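DNA repair protein RecN (Deinococcus radiodurans, PDB 4ABX) may take part in recombinational repair of damaged DNA as an ATP-binding, SMC-like protein, of which this chain is the coiled-coil domain. Local coordinates at residues A69-N80 with Q93-Q104. Numbering follows the deposited sequence.
Sequences AGLIGEAVRALN and QNELRAALESVQ
Leu-96 pushes into helix 69-80 as a knob into a hole formed by Ile-72, Ala-75, Val-76 and Leu-79, a compact instance of how two helices bury a shared apolar seam. Its two methyls divide the work: CD1 lies 3.9 Å from Ile-72 CG2, while CD2 touches both Val-76 CG2, at 3.8 Å, and Ala-75 CB, with Leu-79 CD1 a little further off. With CG anti to the backbone N (chi1 -170°), the branch extends into that hole. One turn on, Leu-100 CB meets Ile-72 CG2 at 3.7 Å as the two side chains run past each other in opposite directions; the other branch of Ile-72 ends in CD1, which reaches tip to tip toward Val-103 CG2. Leu-100 CD1 carries the seam on to Ala-69 CB, 3.8 Å away.

This knob-into-hole contact joins the two arms of the antiparallel hairpin made by helices 68-83 and 87-115 of the RecN coiled-coil domain; the axes of the two segments run 164° apart, nearly antiparallel, and approach to 9.8 Å. The second subunit also packs on helix 68-83, its Leu-61 against Ala-75 and its Ala-53 against Leu-79.

Gln-93 forms the polar end of the packed seam. Extended beyond CG, it slides along Leu-79, and its buried amide donates an N-H of NE2 to Val-76 O at 2.9 Å. The N-H...O angle is 155°; the oxygen lies close to the plane of the amide, whereas the donor is tilted from the carbonyl plane. The solvent-facing side is looser: there the exposed Arg-97 lays one guanidinium face over Val-76 CG1, its NE 4.0 Å from that methyl.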
loop_
_atom_site.group_PDB
_atom_site.type_symbol
_atom_site.label_atom_id
_atom_site.label_comp_id
_atom_site.label_asym_id
_atom_site.label_seq_id
_atom_site.Cartn_x
_atom_site.Cartn_y
_atom_site.Cartn_z
ATOM N N ALA A 69 -3.308 4.455 1.998
ATOM C CA ALA A 69 -2.945 5.570 2.870
ATOM C C ALA A 69 -1.994 5.119 3.979
ATOM O O ALA A 69 -1.037 5.818 4.313
ATOM C CB ALA A 69 -4.192 6.215 3.469
ATOM N N GLY A 70 -2.268 3.948 4.545
ATOM C CA GLY A 70 -1.425 3.383 5.584
ATOM C C GLY A 70 -0.004 3.142 5.115
ATOM O O GLY A 70 0.952 3.433 5.830
ATOM N N LEU A 71 0.148 2.613 3.904
ATOM C CA LEU A 71 1.486 2.359 3.372
ATOM C C LEU A 71 2.232 3.647 3.050
ATOM O O LEU A 71 3.434 3.759 3.301
ATOM C CB LEU A 71 1.428 1.448 2.146
ATOM C CG LEU A 71 0.924 0.045 2.479
ATOM C CD1 LEU A 71 0.915 -0.827 1.235
ATOM C CD2 LEU A 71 1.783 -0.575 3.572
ATOM N N ILE A 72 1.522 4.620 2.493
ATOM C CA ILE A 72 2.124 5.915 2.217
ATOM C C ILE A 72 2.634 6.534 3.519
ATOM O O ILE A 72 3.726 7.098 3.567
ATOM C CB ILE A 72 1.128 6.865 1.510
ATOM C CG1 ILE A 72 0.715 6.286 0.152
ATOM C CG2 ILE A 72 1.732 8.257 1.335
ATOM C CD1 ILE A 72 -0.259 7.172 -0.632
ATOM N N GLY A 73 1.835 6.414 4.576
ATOM C CA GLY A 73 2.198 6.926 5.885
ATOM C C GLY A 73 3.455 6.286 6.438
ATOM O O GLY A 73 4.297 6.966 7.022
ATOM N N GLU A 74 3.584 4.973 6.262
ATOM C CA GLU A 74 4.785 4.270 6.701
ATOM C C GLU A 74 6.000 4.793 5.947
ATOM O O GLU A 74 7.057 5.017 6.536
ATOM C CB GLU A 74 4.651 2.759 6.495
ATOM C CG GLU A 74 3.644 2.094 7.414
ATOM C CD GLU A 74 3.584 0.588 7.220
ATOM O OE1 GLU A 74 4.639 -0.025 6.951
ATOM O OE2 GLU A 74 2.476 0.021 7.333
ATOM N N ALA A 75 5.831 4.990 4.643
ATOM C CA ALA A 75 6.892 5.501 3.779
ATOM C C ALA A 75 7.302 6.915 4.175
ATOM O O ALA A 75 8.476 7.269 4.105
ATOM C CB ALA A 75 6.444 5.475 2.307
ATOM N N VAL A 76 6.325 7.730 4.562
ATOM C CA VAL A 76 6.625 9.072 5.034
ATOM C C VAL A 76 7.496 9.000 6.282
ATOM O O VAL A 76 8.478 9.722 6.401
ATOM C CB VAL A 76 5.351 9.887 5.328
ATOM C CG1 VAL A 76 5.700 11.145 6.124
ATOM C CG2 VAL A 76 4.641 10.250 4.019
ATOM N N ARG A 77 7.134 8.123 7.211
ATOM C CA ARG A 77 7.918 7.964 8.432
ATOM C C ARG A 77 9.320 7.401 8.153
ATOM O O ARG A 77 10.295 7.806 8.783
ATOM C CB ARG A 77 7.163 7.109 9.453
ATOM C CG ARG A 77 5.927 7.808 10.015
ATOM C CD ARG A 77 5.303 7.036 11.170
ATOM N NE ARG A 77 4.697 5.784 10.728
ATOM C CZ ARG A 77 3.440 5.667 10.308
ATOM N NH1 ARG A 77 2.649 6.733 10.272
ATOM N NH2 ARG A 77 2.973 4.485 9.926
ATOM N N ALA A 78 9.413 6.483 7.199
ATOM C CA ALA A 78 10.701 5.921 6.798
ATOM C C ALA A 78 11.659 7.005 6.301
ATOM O O ALA A 78 12.875 6.877 6.427
ATOM C CB ALA A 78 10.503 4.852 5.732
ATOM N N LEU A 79 11.107 8.075 5.739
ATOM C CA LEU A 79 11.920 9.165 5.210
ATOM C C LEU A 79 12.421 10.145 6.279
ATOM O O LEU A 79 13.335 10.930 6.020
ATOM C CB LEU A 79 11.150 9.923 4.123
ATOM C CG LEU A 79 10.816 9.095 2.883
ATOM C CD1 LEU A 79 10.189 9.972 1.814
ATOM C CD2 LEU A 79 12.072 8.413 2.356
ATOM N N ASN A 80 11.833 10.096 7.472
ATOM C CA ASN A 80 12.193 11.030 8.546
ATOM C C ASN A 80 13.697 11.209 8.755
ATOM O O ASN A 80 14.201 12.333 8.759
ATOM C CB ASN A 80 11.546 10.621 9.878
ATOM C CG ASN A 80 10.119 11.122 10.018
ATOM O OD1 ASN A 80 9.310 10.531 10.738
ATOM N ND2 ASN A 80 9.801 12.213 9.330
ATOM N N GLN A 93 9.727 13.951 0.611
ATOM C CA GLN A 93 8.859 13.603 1.733
ATOM C C GLN A 93 7.640 14.518 1.787
ATOM O O GLN A 93 6.515 14.063 2.024
ATOM C CB GLN A 93 9.608 13.673 3.068
ATOM C CG GLN A 93 8.812 13.085 4.236
ATOM C CD GLN A 93 9.396 13.432 5.592
ATOM O OE1 GLN A 93 9.981 14.496 5.773
ATOM N NE2 GLN A 93 9.242 12.527 6.552
ATOM N N ASN A 94 7.867 15.810 1.573
ATOM C CA ASN A 94 6.775 16.777 1.547
ATOM C C ASN A 94 5.819 16.542 0.378
ATOM O O ASN A 94 4.604 16.618 0.539
ATOM C CB ASN A 94 7.315 18.209 1.530
ATOM C CG ASN A 94 7.821 18.660 2.890
ATOM O OD1 ASN A 94 8.808 19.389 2.987
ATOM N ND2 ASN A 94 7.137 18.235 3.949
ATOM N N GLU A 95 6.367 16.242 -0.794
ATOM C CA GLU A 95 5.542 15.858 -1.932
ATOM C C GLU A 95 4.735 14.592 -1.637
ATOM O O GLU A 95 3.602 14.444 -2.106
ATOM C CB GLU A 95 6.405 15.677 -3.187
ATOM C CG GLU A 95 6.959 16.990 -3.718
ATOM C CD GLU A 95 8.040 16.800 -4.766
ATOM O OE1 GLU A 95 8.228 15.657 -5.234
ATOM O OE2 GLU A 95 8.705 17.799 -5.119
ATOM N N LEU A 96 5.316 13.686 -0.851
ATOM C CA LEU A 96 4.646 12.436 -0.502
ATOM C C LEU A 96 3.485 12.680 0.472
ATOM O O LEU A 96 2.427 12.055 0.360
ATOM C CB LEU A 96 5.640 11.414 0.062
ATOM C CG LEU A 96 5.115 9.987 0.246
ATOM C CD1 LEU A 96 4.564 9.433 -1.072
ATOM C CD2 LEU A 96 6.209 9.073 0.797
ATOM N N ARG A 97 3.681 13.596 1.415
ATOM C CA ARG A 97 2.597 14.031 2.291
ATOM C C ARG A 97 1.412 14.564 1.481
ATOM O O ARG A 97 0.248 14.245 1.771
ATOM C CB ARG A 97 3.087 15.095 3.277
ATOM C CG ARG A 97 3.915 14.542 4.432
ATOM C CD ARG A 97 4.144 15.595 5.510
ATOM N NE ARG A 97 4.757 15.023 6.708
ATOM C CZ ARG A 97 6.039 15.165 7.037
ATOM N NH1 ARG A 97 6.851 15.873 6.262
ATOM N NH2 ARG A 97 6.510 14.608 8.145
ATOM N N ALA A 98 1.712 15.383 0.474
ATOM C CA ALA A 98 0.682 15.908 -0.418
ATOM C C ALA A 98 -0.059 14.780 -1.139
ATOM O O ALA A 98 -1.276 14.827 -1.289
ATOM C CB ALA A 98 1.288 16.880 -1.426
ATOM N N ALA A 99 0.678 13.768 -1.590
ATOM C CA ALA A 99 0.049 12.633 -2.244
ATOM C C ALA A 99 -0.875 11.898 -1.275
ATOM O O ALA A 99 -1.964 11.475 -1.654
ATOM C CB ALA A 99 1.092 11.690 -2.818
ATOM N N LEU A 100 -0.428 11.749 -0.028
ATOM C CA LEU A 100 -1.230 11.117 1.017
ATOM C C LEU A 100 -2.527 11.872 1.244
ATOM O O LEU A 100 -3.601 11.271 1.349
ATOM C CB LEU A 100 -0.444 11.035 2.329
ATOM C CG LEU A 100 -1.206 10.579 3.577
ATOM C CD1 LEU A 100 -1.837 9.202 3.371
ATOM C CD2 LEU A 100 -0.289 10.579 4.796
ATOM N N GLU A 101 -2.428 13.195 1.325
ATOM C CA GLU A 101 -3.610 14.016 1.519
ATOM C C GLU A 101 -4.602 13.836 0.373
ATOM O O GLU A 101 -5.809 13.740 0.601
ATOM C CB GLU A 101 -3.234 15.490 1.693
ATOM C CG GLU A 101 -2.588 15.799 3.031
ATOM C CD GLU A 101 -2.405 17.288 3.268
ATOM O OE1 GLU A 101 -3.006 18.091 2.521
ATOM O OE2 GLU A 101 -1.663 17.654 4.204
ATOM N N SER A 102 -4.087 13.791 -0.853
ATOM C CA SER A 102 -4.920 13.580 -2.035
ATOM C C SER A 102 -5.647 12.243 -1.967
ATOM O O SER A 102 -6.832 12.155 -2.293
ATOM C CB SER A 102 -4.074 13.634 -3.309
ATOM O OG SER A 102 -3.521 14.920 -3.508
ATOM N N VAL A 103 -4.930 11.205 -1.552
ATOM C CA VAL A 103 -5.502 9.867 -1.472
ATOM C C VAL A 103 -6.606 9.799 -0.421
ATOM O O VAL A 103 -7.646 9.182 -0.646
ATOM C CB VAL A 103 -4.421 8.791 -1.197
ATOM C CG1 VAL A 103 -5.059 7.508 -0.703
ATOM C CG2 VAL A 103 -3.606 8.530 -2.460
ATOM N N GLN A 104 -6.373 10.445 0.716
ATOM C CA GLN A 104 -7.351 10.482 1.793
ATOM C C GLN A 104 -8.578 11.288 1.380
ATOM O O GLN A 104 -9.714 10.897 1.654
ATOM C CB GLN A 104 -6.720 11.060 3.063
ATOM C CG GLN A 104 -5.582 10.205 3.610
ATOM C CD GLN A 104 -4.875 10.839 4.794
ATOM O OE1 GLN A 104 -4.622 12.044 4.811
ATOM N NE2 GLN A 104 -4.550 10.024 5.792
#